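Local coordinates for putative secreted glycosylhydrolase (Parabacteroides distasonis ATCC 8503, PDB 3IMM), which is probably a secreted hydrolase acting on sugar substrates, assigned to the 3-keto-disaccharide hydrolase family, and binds a sodium ion, at residues I82-E90 with Q112-G120. Residues are numbered along the deposited sequence; the frame is centred on the assembly and turned at random.
With NA (sodium ion), chain D.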
loop_
_atom_site.group_PDB
_atom_site.type_symbol
_atom_site.label_atom_id
_atom_site.label_comp_id
_atom_site.label_asym_id
_atom_site.label_seq_id
_atom_site.Cartn_x
_atom_site.Cartn_y
_atom_site.Cartn_z
ATOM N N ILE A 82 0.405 -2.262 -2.199
ATOM C CA ILE A 82 1.650 -1.573 -2.403
ATOM C C ILE A 82 2.412 -1.667 -1.089
ATOM O O ILE A 82 1.990 -1.135 -0.074
ATOM C CB ILE A 82 1.483 -0.102 -2.801
ATOM C CG1 ILE A 82 0.728 0.043 -4.140
ATOM C CG2 ILE A 82 2.918 0.511 -2.975
ATOM C CD1 ILE A 82 -0.773 -0.236 -4.130
ATOM N N GLN A 83 3.516 -2.402 -1.130
ATOM C CA GLN A 83 4.339 -2.628 0.048
ATOM C C GLN A 83 4.973 -1.348 0.591
ATOM O O GLN A 83 5.533 -0.544 -0.160
ATOM C CB GLN A 83 5.468 -3.581 -0.335
ATOM C CG GLN A 83 6.402 -3.988 0.778
ATOM C CD GLN A 83 5.812 -4.976 1.735
ATOM O OE1 GLN A 83 4.602 -5.169 1.778
ATOM N NE2 GLN A 83 6.673 -5.631 2.502
ATOM N N ILE A 84 4.950 -1.209 1.912
ATOM C CA ILE A 84 5.734 -0.197 2.613
ATOM C C ILE A 84 6.598 -0.942 3.584
ATOM O O ILE A 84 6.099 -1.740 4.369
ATOM C CB ILE A 84 4.872 0.824 3.398
ATOM C CG1 ILE A 84 4.078 1.690 2.464
ATOM C CG2 ILE A 84 5.771 1.737 4.228
ATOM C CD1 ILE A 84 3.099 2.588 3.167
ATOM N N ALA A 85 7.903 -0.718 3.519
ATOM C CA ALA A 85 8.818 -1.489 4.319
ATOM C C ALA A 85 10.081 -0.711 4.591
ATOM O O ALA A 85 10.528 0.091 3.780
ATOM C CB ALA A 85 9.159 -2.852 3.629
ATOM N N ASP A 86 10.657 -0.989 5.747
ATOM C CA ASP A 86 12.016 -0.552 6.068
ATOM C C ASP A 86 13.058 -1.408 5.370
ATOM O O ASP A 86 13.536 -2.380 5.919
ATOM C CB ASP A 86 12.265 -0.617 7.588
ATOM C CG ASP A 86 13.693 -0.266 7.953
ATOM O OD1 ASP A 86 14.337 0.466 7.158
ATOM O OD2 ASP A 86 14.171 -0.711 9.018
ATOM N N ASP A 87 13.440 -1.016 4.162
ATOM C CA ASP A 87 14.442 -1.749 3.398
ATOM C C ASP A 87 15.834 -1.794 4.078
ATOM O O ASP A 87 16.716 -2.510 3.630
ATOM C CB ASP A 87 14.595 -1.108 1.999
ATOM C CG ASP A 87 13.420 -1.358 1.101
ATOM O OD1 ASP A 87 12.472 -2.006 1.532
ATOM O OD2 ASP A 87 13.419 -0.902 -0.057
ATOM N N HIS A 88 16.059 -0.979 5.090
ATOM C CA HIS A 88 17.379 -0.921 5.712
ATOM C C HIS A 88 17.525 -1.936 6.821
ATOM O O HIS A 88 18.574 -2.048 7.387
ATOM C CB HIS A 88 17.645 0.469 6.257
ATOM C CG HIS A 88 17.429 1.547 5.251
ATOM N ND1 HIS A 88 18.411 1.956 4.379
ATOM C CD2 HIS A 88 16.328 2.273 4.950
ATOM C CE1 HIS A 88 17.927 2.903 3.593
ATOM N NE2 HIS A 88 16.665 3.109 3.917
ATOM N N CYS A 89 16.454 -2.644 7.151
ATOM C CA CYS A 89 16.520 -3.753 8.102
ATOM C C CYS A 89 16.574 -5.017 7.272
ATOM O O CYS A 89 15.690 -5.217 6.445
ATOM C CB CYS A 89 15.251 -3.767 8.944
ATOM S SG CYS A 89 15.246 -4.994 10.166
ATOM N N GLU A 90 17.585 -5.841 7.461
ATOM C CA GLU A 90 17.706 -7.081 6.684
ATOM C C GLU A 90 17.466 -8.295 7.568
ATOM O O GLU A 90 18.400 -8.993 7.881
ATOM C CB GLU A 90 19.105 -7.159 6.030
ATOM N N GLN A 112 14.676 -0.289 -7.741
ATOM C CA GLN A 112 15.797 -0.106 -6.805
ATOM C C GLN A 112 15.236 -0.231 -5.423
ATOM O O GLN A 112 14.069 0.091 -5.207
ATOM C CB GLN A 112 16.468 1.270 -6.908
ATOM C CG GLN A 112 16.105 2.179 -8.106
ATOM C CD GLN A 112 16.483 3.675 -7.856
ATOM O OE1 GLN A 112 15.942 4.597 -8.502
ATOM N NE2 GLN A 112 17.406 3.905 -6.902
ATOM N N ASP A 113 16.055 -0.690 -4.479
ATOM C CA ASP A 113 15.627 -0.644 -3.076
ATOM C C ASP A 113 16.478 0.399 -2.365
ATOM O O ASP A 113 17.384 1.013 -2.958
ATOM C CB ASP A 113 15.640 -2.025 -2.358
ATOM C CG ASP A 113 17.064 -2.517 -2.008
ATOM O OD1 ASP A 113 18.035 -2.161 -2.753
ATOM O OD2 ASP A 113 17.197 -3.264 -0.997
ATOM N N LYS A 114 16.133 0.577 -1.094
ATOM C CA LYS A 114 16.677 1.611 -0.253
ATOM C C LYS A 114 16.513 2.988 -0.918
ATOM O O LYS A 114 17.302 3.901 -0.704
ATOM C CB LYS A 114 18.115 1.275 0.104
ATOM C CG LYS A 114 18.273 -0.035 0.845
ATOM C CD LYS A 114 19.742 -0.204 1.291
ATOM C CE LYS A 114 19.949 -1.525 2.000
ATOM N NZ LYS A 114 21.153 -1.460 2.875
ATOM N N VAL A 115 15.439 3.137 -1.681
ATOM C CA VAL A 115 14.890 4.473 -1.976
ATOM C C VAL A 115 14.150 5.034 -0.734
ATOM O O VAL A 115 14.089 6.236 -0.516
ATOM C CB VAL A 115 13.998 4.416 -3.204
ATOM C CG1 VAL A 115 13.354 5.784 -3.499
ATOM C CG2 VAL A 115 14.849 3.882 -4.413
ATOM N N VAL A 116 13.578 4.154 0.072
ATOM C CA VAL A 116 12.948 4.548 1.309
ATOM C C VAL A 116 14.051 5.082 2.201
ATOM O O VAL A 116 15.185 4.621 2.168
ATOM C CB VAL A 116 12.198 3.363 1.993
ATOM C CG1 VAL A 116 13.166 2.275 2.430
ATOM C CG2 VAL A 116 11.367 3.849 3.194
ATOM N N LYS A 117 13.720 6.108 2.979
ATOM C CA LYS A 117 14.682 6.693 3.902
ATOM C C LYS A 117 14.780 5.813 5.127
ATOM O O LYS A 117 14.044 4.828 5.267
ATOM C CB LYS A 117 14.275 8.125 4.223
ATOM C CG LYS A 117 14.451 9.002 3.010
ATOM C CD LYS A 117 13.838 10.325 3.207
ATOM C CE LYS A 117 14.091 11.237 2.007
ATOM N NZ LYS A 117 13.282 12.506 2.184
ATOM N N LYS A 118 15.712 6.147 6.004
ATOM C CA LYS A 118 15.946 5.365 7.224
ATOM C C LYS A 118 14.847 5.624 8.241
ATOM O O LYS A 118 14.183 6.637 8.146
ATOM C CB LYS A 118 17.324 5.711 7.803
ATOM C CG LYS A 118 18.450 5.128 6.950
ATOM C CD LYS A 118 19.769 5.183 7.671
ATOM C CE LYS A 118 20.889 4.632 6.795
ATOM N NZ LYS A 118 22.203 5.256 7.184
ATOM N N PRO A 119 14.646 4.697 9.205
ATOM C CA PRO A 119 13.639 4.855 10.214
ATOM C C PRO A 119 13.649 6.255 10.750
ATOM O O PRO A 119 14.715 6.812 10.940
ATOM C CB PRO A 119 14.069 3.859 11.275
ATOM C CG PRO A 119 14.588 2.741 10.465
ATOM C CD PRO A 119 15.383 3.429 9.404
ATOM N N GLY A 120 12.462 6.825 10.945
ATOM C CA GLY A 120 12.332 8.183 11.536
ATOM C C GLY A 120 12.444 9.376 10.598
ATOM O O GLY A 120 12.285 10.526 11.043
HETATM NA NA NA D . 3.157 -5.338 3.699
HETATM O O HOH W 1 12.841 2.639 6.497
HETATM O O HOH W 2 12.962 1.392 -1.137
HETATM O O HOH W 3 16.933 -4.097 1.575
HETATM O O HOH W 4 20.739 0.805 4.405
#
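Asp113 CB lies 3.4 Å from Asp87 OD2, while a water bridges Asp113 OD2 and Asp87 O. At Lys114 the backbone N donates to Asp87 OD2 on the anti lone pair (3.3 Å, 160°); a water that also accepts from Val116 N grips the same oxygen, and Asp87 OD1 takes Cys101 N, so the carboxylate is held at both ends. Val116 then sets CG1 3.7 Å from both Ala85 O and Asp87 CB. Here an edge strand of a concanavalin-type beta-sandwich, 80-85, whose Gln83 OE1 binds sodium, runs into a type I turn, Asp86 to Cys89, which is opened by an Asx turn and meets the long loop that leads to strand 122-130. His88 NE2 donates to Val116 O at 2.7 Å; the oxygen lies close to the imidazole plane, while the nitrogen stands above the carbonyl plane. With CG beside its backbone N (chi1 -52°), the imidazole reaches the loop, where Lys118 CG sits over the ring centre in a CH-pi contact (3.9 Å). Were His88 replaced by an alanine, Val116 O would probably lose this donor and Lys118 CG the ring face beneath it. Pro119 CG packs 3.8 Å from Asp86 OD2, an oxygen whose hydrogen bond comes from Gly60 N.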